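Local coordinates for aminotransferase (Bacillus subtilis, PDB 6L1O), which catalyses a pyridoxal-5'-phosphate-dependent amino-group transfer, as a class I aminotransferase of the pathway to the dipeptide antibiotic bacilysin, at residues A186-A190 / A219-A224; D119-P124 / K167-F172; Y108-C113 / A260-Q265. The contacts are given in a common frame with arbitrary orientation. Numbering follows the deposited sequence.

Contact 1: A186-A190 / A219-A224; sequences AAFYA and ASFLEA
A first turn of alpha helix, 186-190, packs against a loop, 219-224, that coils into a short 3-10 turn at 221-223. Ala190 N bonds Ala186 O at 2.8 Å. The loop arrives extended through Ala219 and Ser220, tightens at Phe221 and leaves extended at Ala224; Glu223 N to Ser220 O and Ala224 N to Phe221 O, both 3.0 Å, close the turn. The Tyr189 ring (m, chi1 -72°) is the main bump, filling the hollow lined by Ala219, the Ser220 carbonyl and Phe221 CA, with Tyr189 CE2 3.5 Å from Ala219 O. Phe221 CA sits 3.9 Å from the ring centroid and 15° off its normal, a CH-pi contact over one face. Phe221, t (chi1 168°), turns its ring edge to the Tyr189 face in an offset edge-to-face pair, centroids 5.9 Å apart and planes at 73°; the two CD1 atoms are 3.8 Å apart. Ala224 CB presses on the helix backbone, 3.6 Å from Tyr189 C and from Ala190 N, and 3.7 Å from Tyr189 CB, while Ala219 CB comes within 4.3 Å of Ala186 N. The CA atoms of Ala190 and Ala224 are only 4.8 Å apart. An ST turn, Leu222 N to Ser220 OG (2.9 Å), and Ser220 N to Glu223 OE2 (3.2 Å) brace the loop; Ser220 OG also bonds Glu233. The contact joins the N-terminal turn of helix 186-199 to the loop between strand 202-206 and helix 227-230; His205 of that strand meets the Tyr189 ring edge-to-face and touches Phe221, which also rests on Leu203, Ala227 and Val230.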
ATOM      1  N   ALA B 186     -14.126  23.927 -16.607  1.00 34.10           N
ATOM      2  CA  ALA B 186     -15.366  23.563 -15.904  1.00 34.90           C
ATOM      3  C   ALA B 186     -16.447  23.020 -16.836  1.00 31.06           C
ATOM      4  O   ALA B 186     -17.101  22.021 -16.519  1.00 29.79           O
ATOM      5  CB  ALA B 186     -15.905  24.751 -15.136  1.00 36.22           C
ATOM      6  N   ALA B 187     -16.571  23.646 -17.995  1.00 31.16           N
ATOM      7  CA  ALA B 187     -17.518  23.194 -19.023  1.00 33.79           C
ATOM      8  C   ALA B 187     -17.219  21.765 -19.509  1.00 29.50           C
ATOM      9  O   ALA B 187     -18.137  20.957 -19.700  1.00 26.44           O
ATOM     10  CB  ALA B 187     -17.516  24.156 -20.238  1.00 34.98           C
ATOM     11  N   PHE B 188     -15.956  21.469 -19.796  1.00 25.46           N
ATOM     12  CA  PHE B 188     -15.632  20.089 -20.189  1.00 23.41           C
ATOM     13  C   PHE B 188     -16.021  19.103 -19.087  1.00 23.69           C
ATOM     14  O   PHE B 188     -16.620  18.069 -19.354  1.00 21.80           O
ATOM     15  CB  PHE B 188     -14.176  19.917 -20.503  1.00 23.52           C
ATOM     16  CG  PHE B 188     -13.773  18.491 -20.641  1.00 22.55           C
ATOM     17  CD1 PHE B 188     -14.098  17.782 -21.774  1.00 24.18           C
ATOM     18  CD2 PHE B 188     -13.121  17.843 -19.611  1.00 22.92           C
ATOM     19  CE1 PHE B 188     -13.743  16.458 -21.899  1.00 24.56           C
ATOM     20  CE2 PHE B 188     -12.790  16.523 -19.703  1.00 23.73           C
ATOM     21  CZ  PHE B 188     -13.056  15.819 -20.848  1.00 24.40           C
ATOM     22  N   TYR B 189     -15.709  19.475 -17.852  1.00 25.15           N
ATOM     23  CA  TYR B 189     -15.973  18.593 -16.735  1.00 26.62           C
ATOM     24  C   TYR B 189     -17.463  18.410 -16.509  1.00 27.64           C
ATOM     25  O   TYR B 189     -17.889  17.343 -16.092  1.00 25.19           O
ATOM     26  CB  TYR B 189     -15.294  19.112 -15.448  1.00 25.40           C
ATOM     27  CG  TYR B 189     -13.789  18.977 -15.431  1.00 24.96           C
ATOM     28  CD1 TYR B 189     -13.177  17.808 -15.813  1.00 21.23           C
ATOM     29  CD2 TYR B 189     -12.970  20.030 -15.014  1.00 28.22           C
ATOM     30  CE1 TYR B 189     -11.816  17.693 -15.810  1.00 23.40           C
ATOM     31  CE2 TYR B 189     -11.577  19.910 -14.998  1.00 26.17           C
ATOM     32  CZ  TYR B 189     -11.015  18.737 -15.382  1.00 24.67           C
ATOM     33  OH  TYR B 189      -9.632  18.595 -15.386  1.00 27.91           O
ATOM     34  N   ALA B 190     -18.240  19.466 -16.772  1.00 27.39           N
ATOM     35  CA  ALA B 190     -19.694  19.387 -16.631  1.00 29.63           C
ATOM     36  C   ALA B 190     -20.275  18.419 -17.644  1.00 26.50           C
ATOM     37  O   ALA B 190     -21.163  17.645 -17.331  1.00 28.23           O
ATOM     38  CB  ALA B 190     -20.324  20.773 -16.786  1.00 27.23           C
ATOM     39  N   ALA B 219      -8.951  24.189 -12.873  1.00 28.19           N
ATOM     40  CA  ALA B 219     -10.229  23.775 -12.310  1.00 29.12           C
ATOM     41  C   ALA B 219     -10.164  22.304 -11.852  1.00 24.11           C
ATOM     42  O   ALA B 219      -9.617  21.452 -12.567  1.00 23.57           O
ATOM     43  CB  ALA B 219     -11.341  23.972 -13.321  1.00 29.27           C
ATOM     44  N   SER B 220     -10.692  22.029 -10.665  1.00 24.04           N
ATOM     45  CA  SER B 220     -10.952  20.664 -10.220  1.00 21.91           C
ATOM     46  C   SER B 220     -12.208  20.119 -10.939  1.00 22.57           C
ATOM     47  O   SER B 220     -13.202  20.835 -11.151  1.00 21.65           O
ATOM     48  CB  SER B 220     -11.148  20.623  -8.710  1.00 21.95           C
ATOM     49  OG  SER B 220     -11.916  19.459  -8.295  1.00 21.27           O
ATOM     50  N   PHE B 221     -12.185  18.843 -11.285  1.00 23.70           N
ATOM     51  CA  PHE B 221     -13.386  18.134 -11.746  1.00 21.96           C
ATOM     52  C   PHE B 221     -14.582  18.392 -10.812  1.00 22.90           C
ATOM     53  O   PHE B 221     -15.748  18.543 -11.254  1.00 21.68           O
ATOM     54  CB  PHE B 221     -13.056  16.625 -11.850  1.00 19.85           C
ATOM     55  CG  PHE B 221     -14.249  15.720 -12.031  1.00 21.81           C
ATOM     56  CD1 PHE B 221     -15.085  15.838 -13.130  1.00 24.70           C
ATOM     57  CD2 PHE B 221     -14.522  14.717 -11.097  1.00 23.93           C
ATOM     58  CE1 PHE B 221     -16.188  15.001 -13.286  1.00 24.82           C
ATOM     59  CE2 PHE B 221     -15.600  13.867 -11.252  1.00 24.58           C
ATOM     60  CZ  PHE B 221     -16.453  14.037 -12.336  1.00 25.11           C
ATOM     61  N   LEU B 222     -14.311  18.464  -9.520  1.00 22.95           N
ATOM     62  CA  LEU B 222     -15.360  18.617  -8.531  1.00 21.48           C
ATOM     63  C   LEU B 222     -16.026  19.992  -8.515  1.00 24.27           C
ATOM     64  O   LEU B 222     -16.941  20.207  -7.761  1.00 22.92           O
ATOM     65  CB  LEU B 222     -14.845  18.269  -7.132  1.00 24.26           C
ATOM     66  CG  LEU B 222     -14.337  16.826  -6.963  1.00 24.52           C
ATOM     67  CD1 LEU B 222     -13.893  16.680  -5.531  1.00 26.33           C
ATOM     68  CD2 LEU B 222     -15.416  15.792  -7.287  1.00 23.40           C
ATOM     69  N   GLU B 223     -15.525  20.930  -9.317  1.00 25.52           N
ATOM     70  CA  GLU B 223     -16.230  22.167  -9.600  1.00 27.22           C
ATOM     71  C   GLU B 223     -17.471  21.987 -10.486  1.00 28.54           C
ATOM     72  O   GLU B 223     -18.401  22.753 -10.404  1.00 30.36           O
ATOM     73  CB  GLU B 223     -15.279  23.200 -10.202  1.00 25.50           C
ATOM     74  CG  GLU B 223     -14.352  23.788  -9.139  1.00 28.05           C
ATOM     75  CD  GLU B 223     -13.322  24.747  -9.707  1.00 35.52           C
ATOM     76  OE1 GLU B 223     -13.749  25.677 -10.430  1.00 39.68           O
ATOM     77  OE2 GLU B 223     -12.092  24.578  -9.427  1.00 32.37           O
ATOM     78  N   ALA B 224     -17.493  20.954 -11.313  1.00 29.88           N
ATOM     79  CA  ALA B 224     -18.621  20.695 -12.191  1.00 30.00           C
ATOM     80  C   ALA B 224     -19.852  20.225 -11.433  1.00 31.97           C
ATOM     81  O   ALA B 224     -19.741  19.470 -10.477  1.00 29.22           O
ATOM     82  CB  ALA B 224     -18.237  19.659 -13.217  1.00 32.31           C
TER

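Contact 2: D119-P124 / K167-F172; sequences DIALVP and KAKLMF
Leu122 overlaps two side chains of the adjacent strand: its CB lies 4.0 Å from Met171 CB and its CD1 4.2 Å from Ala168 CB. Strands 120-124 and 168-172 run parallel, their axes 4.6 Å apart at 20°. Four backbone bonds join them: Ile120 N to Lys167 O (3.0 Å), Lys169 N to Ile120 O (3.0 Å), Leu122 N to Leu170 O (2.8 Å) and Phe172 N to Leu122 O (3.0 Å). Ile120 pairs with Ala168 but Ala121 with Leu170, a beta bulge that accommodates Lys169 at phi/psi -114/-11°. Ile120, Leu122, Ala168 and Met171 share one face of the sheet; Ala121 and Leu170 point to the other. Phe172, m (chi1 -72°), brings CD2 to 4.1 Å from Val123 CG2 at its ring edge, and Pro124 CD lies 3.2 Å from Phe172 O. Such parallel neighbours are characteristic of the large mixed sheet of class I aminotransferases. Here 120-125 lies between 168-174 and 141-146, hydrogen-bonding through Ala121 and Val123 to Tyr143, while Leu170 and Phe172 touch Ile204 of strand 202-206, and helix 130-137 packs through Ile135 on Ala121, Val123 and Phe172.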
ATOM      1  N   ASP B 119     -16.321  -6.045 -17.074  1.00 29.29           N
ATOM      2  CA  ASP B 119     -16.791  -4.700 -17.303  1.00 27.42           C
ATOM      3  C   ASP B 119     -15.804  -3.990 -18.281  1.00 23.22           C
ATOM      4  O   ASP B 119     -14.711  -4.401 -18.453  1.00 25.77           O
ATOM      5  CB  ASP B 119     -16.812  -3.908 -15.988  1.00 25.90           C
ATOM      6  CG  ASP B 119     -17.977  -4.246 -15.072  1.00 31.62           C
ATOM      7  OD1 ASP B 119     -18.903  -4.918 -15.489  1.00 30.10           O
ATOM      8  OD2 ASP B 119     -17.983  -3.797 -13.917  1.00 31.90           O
ATOM      9  N   ILE B 120     -16.231  -2.914 -18.887  1.00 24.92           N
ATOM     10  CA  ILE B 120     -15.404  -2.096 -19.747  1.00 27.73           C
ATOM     11  C   ILE B 120     -14.956  -0.879 -18.958  1.00 24.50           C
ATOM     12  O   ILE B 120     -15.751  -0.290 -18.226  1.00 20.94           O
ATOM     13  CB  ILE B 120     -16.151  -1.672 -21.034  1.00 28.17           C
ATOM     14  CG1 ILE B 120     -16.065  -2.818 -22.046  1.00 31.72           C
ATOM     15  CG2 ILE B 120     -15.570  -0.393 -21.631  1.00 30.37           C
ATOM     16  CD1 ILE B 120     -16.962  -2.696 -23.263  1.00 34.31           C
ATOM     17  N   ALA B 121     -13.684  -0.499 -19.132  1.00 24.54           N
ATOM     18  CA  ALA B 121     -13.169   0.783 -18.639  1.00 23.39           C
ATOM     19  C   ALA B 121     -12.805   1.659 -19.860  1.00 21.50           C
ATOM     20  O   ALA B 121     -12.123   1.203 -20.771  1.00 24.38           O
ATOM     21  CB  ALA B 121     -11.964   0.570 -17.750  1.00 19.63           C
ATOM     22  N   LEU B 122     -13.322   2.864 -19.876  1.00 21.45           N
ATOM     23  CA  LEU B 122     -12.995   3.843 -20.882  1.00 20.93           C
ATOM     24  C   LEU B 122     -11.689   4.573 -20.507  1.00 22.19           C
ATOM     25  O   LEU B 122     -11.652   5.234 -19.450  1.00 17.91           O
ATOM     26  CB  LEU B 122     -14.112   4.858 -20.999  1.00 21.03           C
ATOM     27  CG  LEU B 122     -15.482   4.321 -21.470  1.00 23.82           C
ATOM     28  CD1 LEU B 122     -16.584   5.299 -21.137  1.00 22.80           C
ATOM     29  CD2 LEU B 122     -15.398   4.059 -22.944  1.00 25.12           C
ATOM     30  N   VAL B 123     -10.677   4.477 -21.372  1.00 21.62           N
ATOM     31  CA  VAL B 123      -9.358   4.998 -21.107  1.00 21.15           C
ATOM     32  C   VAL B 123      -8.868   5.877 -22.255  1.00 21.16           C
ATOM     33  O   VAL B 123      -8.963   5.497 -23.418  1.00 19.17           O
ATOM     34  CB  VAL B 123      -8.316   3.860 -20.892  1.00 24.35           C
ATOM     35  CG1 VAL B 123      -6.917   4.407 -20.680  1.00 28.25           C
ATOM     36  CG2 VAL B 123      -8.687   3.005 -19.702  1.00 24.72           C
ATOM     37  N   PRO B 124      -8.318   7.061 -21.927  1.00 21.01           N
ATOM     38  CA  PRO B 124      -7.798   7.945 -22.991  1.00 19.29           C
ATOM     39  C   PRO B 124      -6.565   7.400 -23.689  1.00 18.94           C
ATOM     40  O   PRO B 124      -5.710   6.714 -23.100  1.00 16.20           O
ATOM     41  CB  PRO B 124      -7.525   9.282 -22.232  1.00 17.96           C
ATOM     42  CG  PRO B 124      -7.313   8.866 -20.863  1.00 18.62           C
ATOM     43  CD  PRO B 124      -8.231   7.709 -20.606  1.00 20.53           C
ATOM     44  N   LYS B 167     -21.883  -1.966 -20.707  1.00 33.14           N
ATOM     45  CA  LYS B 167     -20.757  -2.623 -20.048  1.00 33.12           C
ATOM     46  C   LYS B 167     -19.745  -1.640 -19.456  1.00 27.92           C
ATOM     47  O   LYS B 167     -19.023  -2.006 -18.543  1.00 28.60           O
ATOM     48  CB  LYS B 167     -20.057  -3.599 -20.969  1.00 32.32           C
ATOM     49  CG  LYS B 167     -20.905  -4.837 -21.265  1.00 42.49           C
ATOM     50  CD  LYS B 167     -21.640  -5.312 -19.992  1.00 48.46           C
ATOM     51  CE  LYS B 167     -22.321  -6.654 -20.156  1.00 53.16           C
ATOM     52  NZ  LYS B 167     -23.762  -6.516 -19.735  1.00 60.82           N
ATOM     53  N   ALA B 168     -19.748  -0.411 -19.964  1.00 28.51           N
ATOM     54  CA  ALA B 168     -18.818   0.637 -19.471  1.00 27.61           C
ATOM     55  C   ALA B 168     -19.159   1.083 -18.065  1.00 23.66           C
ATOM     56  O   ALA B 168     -20.162   1.681 -17.821  1.00 26.20           O
ATOM     57  CB  ALA B 168     -18.780   1.813 -20.411  1.00 26.59           C
ATOM     58  N   LYS B 169     -18.291   0.757 -17.111  1.00 25.82           N
ATOM     59  CA  LYS B 169     -18.549   1.095 -15.700  1.00 23.38           C
ATOM     60  C   LYS B 169     -17.607   2.107 -15.080  1.00 21.64           C
ATOM     61  O   LYS B 169     -17.902   2.655 -14.025  1.00 22.81           O
ATOM     62  CB  LYS B 169     -18.577  -0.156 -14.883  1.00 26.61           C
ATOM     63  CG  LYS B 169     -19.672  -1.131 -15.279  1.00 31.95           C
ATOM     64  CD  LYS B 169     -21.097  -0.546 -15.261  1.00 39.52           C
ATOM     65  CE  LYS B 169     -21.550  -0.146 -13.840  1.00 44.33           C
ATOM     66  NZ  LYS B 169     -22.449   1.071 -13.837  1.00 47.32           N
ATOM     67  N   LEU B 170     -16.526   2.423 -15.777  1.00 20.32           N
ATOM     68  CA  LEU B 170     -15.539   3.356 -15.265  1.00 20.54           C
ATOM     69  C   LEU B 170     -14.849   4.065 -16.403  1.00 19.40           C
ATOM     70  O   LEU B 170     -14.539   3.465 -17.421  1.00 19.77           O
ATOM     71  CB  LEU B 170     -14.527   2.628 -14.430  1.00 20.39           C
ATOM     72  CG  LEU B 170     -13.509   3.548 -13.703  1.00 24.59           C
ATOM     73  CD1 LEU B 170     -13.487   3.324 -12.212  1.00 26.22           C
ATOM     74  CD2 LEU B 170     -12.157   3.345 -14.283  1.00 24.71           C
ATOM     75  N   MET B 171     -14.619   5.355 -16.209  1.00 18.89           N
ATOM     76  CA  MET B 171     -13.844   6.139 -17.098  1.00 18.95           C
ATOM     77  C   MET B 171     -12.708   6.886 -16.351  1.00 17.71           C
ATOM     78  O   MET B 171     -12.945   7.450 -15.326  1.00 17.11           O
ATOM     79  CB  MET B 171     -14.759   7.180 -17.753  1.00 19.27           C
ATOM     80  CG  MET B 171     -13.979   8.177 -18.652  1.00 22.74           C
ATOM     81  SD  MET B 171     -15.024   9.353 -19.517  1.00 29.12           S
ATOM     82  CE  MET B 171     -15.682  10.365 -18.292  1.00 28.58           C
ATOM     83  N   PHE B 172     -11.540   6.936 -16.963  1.00 17.29           N
ATOM     84  CA  PHE B 172     -10.424   7.812 -16.527  1.00 17.83           C
ATOM     85  C   PHE B 172     -10.294   9.066 -17.352  1.00 16.05           C
ATOM     86  O   PHE B 172     -10.336   9.023 -18.591  1.00 16.24           O
ATOM     87  CB  PHE B 172      -9.089   7.045 -16.616  1.00 18.83           C
ATOM     88  CG  PHE B 172      -8.926   5.992 -15.562  1.00 21.92           C
ATOM     89  CD1 PHE B 172      -8.898   6.341 -14.221  1.00 24.14           C
ATOM     90  CD2 PHE B 172      -8.741   4.675 -15.917  1.00 24.12           C
ATOM     91  CE1 PHE B 172      -8.753   5.360 -13.226  1.00 26.95           C
ATOM     92  CE2 PHE B 172      -8.556   3.698 -14.947  1.00 26.77           C
ATOM     93  CZ  PHE B 172      -8.546   4.042 -13.615  1.00 28.11           C
TER

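Contact 3: Y108-C113 / A260-Q265; sequences YVLTQC and AVNEFQ
Two alpha helices, 108-113 and 260-265, cross at 106° with axes 9.4 Å apart, their CA atoms nearest at Cys113 and Ala260 (6.1 Å). Phe264, t (chi1 -173°), is a knob in a hole formed by Tyr108, Val109, Gln112 and Cys113: its CD2 is 4.0 Å from Val109 CG1, its CE1 3.8 Å from Gln112 CB and its CZ 4.1 Å from Tyr108 CE2. Cys113, m (chi1 -71°), sets SG 3.5 Å from Ala260 O and 5.2 Å from the Phe264 ring centroid, an oblique sulfur-aromatic contact. This buried packing joins helix 103-114, whose Gly103 and Lys104 bind PLP, to helix 255-266 beside edge strand 97-100 of the large sheet. Val109 and Val261, both t, meet CG1 to CG1 at 4.0 Å; Leu110, m/t, reaches Val261 CG2 with CD2 at 3.8 Å. Gln265 bonds Leu99 O through NE2, leaving OE1 3.6 Å from Val109 CG2. Tyr108 OH bonds Tyr108 OH of the second subunit, while Phe264 packs on Met137 of that subunit.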
ATOM      1  N   TYR B 108      -5.203   1.553  -8.174  1.00 14.65           N
ATOM      2  CA  TYR B 108      -5.454   0.117  -8.016  1.00 16.12           C
ATOM      3  C   TYR B 108      -6.713  -0.109  -7.159  1.00 17.34           C
ATOM      4  O   TYR B 108      -7.594  -0.878  -7.533  1.00 17.70           O
ATOM      5  CB  TYR B 108      -4.257  -0.599  -7.405  1.00 15.53           C
ATOM      6  CG  TYR B 108      -4.563  -1.999  -6.984  1.00 17.01           C
ATOM      7  CD1 TYR B 108      -4.609  -3.022  -7.936  1.00 17.79           C
ATOM      8  CD2 TYR B 108      -4.779  -2.334  -5.639  1.00 17.73           C
ATOM      9  CE1 TYR B 108      -4.902  -4.315  -7.590  1.00 19.74           C
ATOM     10  CE2 TYR B 108      -5.076  -3.673  -5.271  1.00 19.55           C
ATOM     11  CZ  TYR B 108      -5.119  -4.647  -6.269  1.00 19.82           C
ATOM     12  OH  TYR B 108      -5.399  -5.930  -5.978  1.00 23.43           O
ATOM     13  N   VAL B 109      -6.767   0.561  -6.023  1.00 16.25           N
ATOM     14  CA  VAL B 109      -7.922   0.410  -5.074  1.00 16.66           C
ATOM     15  C   VAL B 109      -9.219   0.839  -5.759  1.00 16.46           C
ATOM     16  O   VAL B 109     -10.234   0.161  -5.659  1.00 16.36           O
ATOM     17  CB  VAL B 109      -7.669   1.183  -3.783  1.00 16.12           C
ATOM     18  CG1 VAL B 109      -8.904   1.205  -2.865  1.00 16.68           C
ATOM     19  CG2 VAL B 109      -6.453   0.632  -3.063  1.00 15.14           C
ATOM     20  N   LEU B 110      -9.173   1.951  -6.493  1.00 18.50           N
ATOM     21  CA  LEU B 110     -10.351   2.496  -7.097  1.00 17.67           C
ATOM     22  C   LEU B 110     -10.888   1.562  -8.148  1.00 19.11           C
ATOM     23  O   LEU B 110     -12.089   1.295  -8.155  1.00 23.16           O
ATOM     24  CB  LEU B 110     -10.118   3.896  -7.661  1.00 17.99           C
ATOM     25  CG  LEU B 110     -10.043   5.044  -6.643  1.00 19.17           C
ATOM     26  CD1 LEU B 110      -9.428   6.301  -7.272  1.00 18.08           C
ATOM     27  CD2 LEU B 110     -11.391   5.355  -6.086  1.00 18.58           C
ATOM     28  N   THR B 111     -10.023   0.992  -8.967  1.00 18.37           N
ATOM     29  CA  THR B 111     -10.468  -0.004  -9.957  1.00 20.88           C
ATOM     30  C   THR B 111     -10.966  -1.302  -9.382  1.00 21.06           C
ATOM     31  O   THR B 111     -11.914  -1.896  -9.906  1.00 23.44           O
ATOM     32  CB  THR B 111      -9.398  -0.260 -11.025  1.00 20.81           C
ATOM     33  OG1 THR B 111      -8.182  -0.728 -10.412  1.00 23.37           O
ATOM     34  CG2 THR B 111      -9.117   1.010 -11.789  1.00 21.09           C
ATOM     35  N   GLN B 112     -10.345  -1.784  -8.310  1.00 18.42           N
ATOM     36  CA  GLN B 112     -10.851  -2.951  -7.621  1.00 18.82           C
ATOM     37  C   GLN B 112     -12.230  -2.711  -7.015  1.00 19.29           C
ATOM     38  O   GLN B 112     -13.083  -3.634  -6.978  1.00 18.78           O
ATOM     39  CB  GLN B 112      -9.868  -3.444  -6.535  1.00 19.49           C
ATOM     40  CG  GLN B 112      -8.570  -4.019  -7.104  1.00 22.17           C
ATOM     41  CD  GLN B 112      -8.789  -5.435  -7.645  1.00 25.41           C
ATOM     42  OE1 GLN B 112      -9.481  -6.242  -7.008  1.00 27.94           O
ATOM     43  NE2 GLN B 112      -8.190  -5.745  -8.764  1.00 23.86           N
ATOM     44  N   CYS B 113     -12.468  -1.503  -6.536  1.00 19.24           N
ATOM     45  CA  CYS B 113     -13.770  -1.114  -5.965  1.00 19.99           C
ATOM     46  C   CYS B 113     -14.895  -0.884  -6.973  1.00 20.60           C
ATOM     47  O   CYS B 113     -16.071  -1.009  -6.619  1.00 21.28           O
ATOM     48  CB  CYS B 113     -13.657   0.146  -5.148  1.00 20.68           C
ATOM     49  SG  CYS B 113     -12.782  -0.078  -3.637  1.00 22.30           S
ATOM     50  N   ALA B 260     -16.821   2.495  -0.415  1.00 18.20           N
ATOM     51  CA  ALA B 260     -16.292   1.261  -0.994  1.00 16.37           C
ATOM     52  C   ALA B 260     -14.774   1.195  -0.824  1.00 18.64           C
ATOM     53  O   ALA B 260     -14.227   0.167  -0.433  1.00 18.38           O
ATOM     54  CB  ALA B 260     -16.659   1.167  -2.445  1.00 20.59           C
ATOM     55  N   VAL B 261     -14.104   2.330  -1.065  1.00 18.76           N
ATOM     56  CA  VAL B 261     -12.662   2.437  -0.820  1.00 16.45           C
ATOM     57  C   VAL B 261     -12.316   2.079   0.591  1.00 15.85           C
ATOM     58  O   VAL B 261     -11.414   1.280   0.838  1.00 17.24           O
ATOM     59  CB  VAL B 261     -12.149   3.865  -1.122  1.00 17.96           C
ATOM     60  CG1 VAL B 261     -10.693   3.987  -0.681  1.00 17.97           C
ATOM     61  CG2 VAL B 261     -12.289   4.158  -2.608  1.00 18.75           C
ATOM     62  N   ASN B 262     -13.041   2.664   1.536  1.00 18.22           N
ATOM     63  CA  ASN B 262     -12.807   2.456   2.926  1.00 18.06           C
ATOM     64  C   ASN B 262     -13.031   1.018   3.341  1.00 17.40           C
ATOM     65  O   ASN B 262     -12.272   0.462   4.094  1.00 18.13           O
ATOM     66  CB  ASN B 262     -13.713   3.360   3.755  1.00 20.25           C
ATOM     67  CG  ASN B 262     -13.217   4.794   3.865  1.00 20.96           C
ATOM     68  OD1 ASN B 262     -12.035   5.105   3.690  1.00 19.96           O
ATOM     69  ND2 ASN B 262     -14.122   5.660   4.254  1.00 24.48           N
ATOM     70  N   GLU B 263     -14.059   0.384   2.780  1.00 19.24           N
ATOM     71  CA  GLU B 263     -14.276  -1.022   3.045  1.00 17.47           C
ATOM     72  C   GLU B 263     -13.120  -1.914   2.592  1.00 18.03           C
ATOM     73  O   GLU B 263     -12.629  -2.735   3.353  1.00 17.34           O
ATOM     74  CB  GLU B 263     -15.628  -1.439   2.458  1.00 23.27           C
ATOM     75  CG  GLU B 263     -16.790  -0.850   3.329  1.00 27.32           C
ATOM     76  CD  GLU B 263     -18.179  -0.908   2.683  1.00 32.91           C
ATOM     77  OE1 GLU B 263     -18.372  -1.615   1.691  1.00 42.43           O
ATOM     78  OE2 GLU B 263     -19.103  -0.225   3.155  1.00 35.82           O
ATOM     79  N   PHE B 264     -12.675  -1.732   1.361  1.00 16.71           N
ATOM     80  CA  PHE B 264     -11.526  -2.427   0.821  1.00 16.46           C
ATOM     81  C   PHE B 264     -10.307  -2.228   1.666  1.00 17.14           C
ATOM     82  O   PHE B 264      -9.647  -3.138   2.117  1.00 16.58           O
ATOM     83  CB  PHE B 264     -11.229  -1.925  -0.614  1.00 16.61           C
ATOM     84  CG  PHE B 264     -10.161  -2.714  -1.315  1.00 20.00           C
ATOM     85  CD1 PHE B 264     -10.467  -3.710  -2.229  1.00 22.69           C
ATOM     86  CD2 PHE B 264      -8.824  -2.397  -1.118  1.00 17.80           C
ATOM     87  CE1 PHE B 264      -9.443  -4.448  -2.865  1.00 21.74           C
ATOM     88  CE2 PHE B 264      -7.833  -3.108  -1.751  1.00 19.88           C
ATOM     89  CZ  PHE B 264      -8.131  -4.121  -2.618  1.00 17.90           C
ATOM     90  N   GLN B 265      -9.988  -0.972   1.900  1.00 16.72           N
ATOM     91  CA  GLN B 265      -8.790  -0.633   2.642  1.00 16.34           C
ATOM     92  C   GLN B 265      -8.794  -1.099   4.099  1.00 17.25           C
ATOM     93  O   GLN B 265      -7.721  -1.376   4.658  1.00 14.56           O
ATOM     94  CB  GLN B 265      -8.545   0.895   2.453  1.00 19.47           C
ATOM     95  CG  GLN B 265      -7.459   1.044   1.494  1.00 24.01           C
ATOM     96  CD  GLN B 265      -7.040   2.423   1.038  1.00 21.89           C
ATOM     97  OE1 GLN B 265      -6.380   2.494   0.005  1.00 22.56           O
ATOM     98  NE2 GLN B 265      -7.465   3.501   1.716  1.00 18.50           N
TER

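In the fold
Contact 2 lies within the large mixed sheet of the PLP-binding fold; contacts 1 and 3 pack helices and a loop beside it. Contacts 2 and 3 touch directly, Phe172 CZ lying 3.6 Å from Thr111 CG2, and their centres are 16 Å apart; strand 120-125 follows helix 103-114 in the chain. Contact 1 stands apart, its centre 19 Å from that of contact 2 and 24 Å from that of contact 3, though strand 168-174 is followed in the chain by helix 186-199. None of the three touches the cofactor: a bound PLP is about 9 Å from the side chain of Phe172, about 10 Å from that of Tyr108 and about 12 Å from that of Tyr189. Contact 3 meets the second subunit through several residues, contact 2 through Lys169, and no other chain touches contact 1.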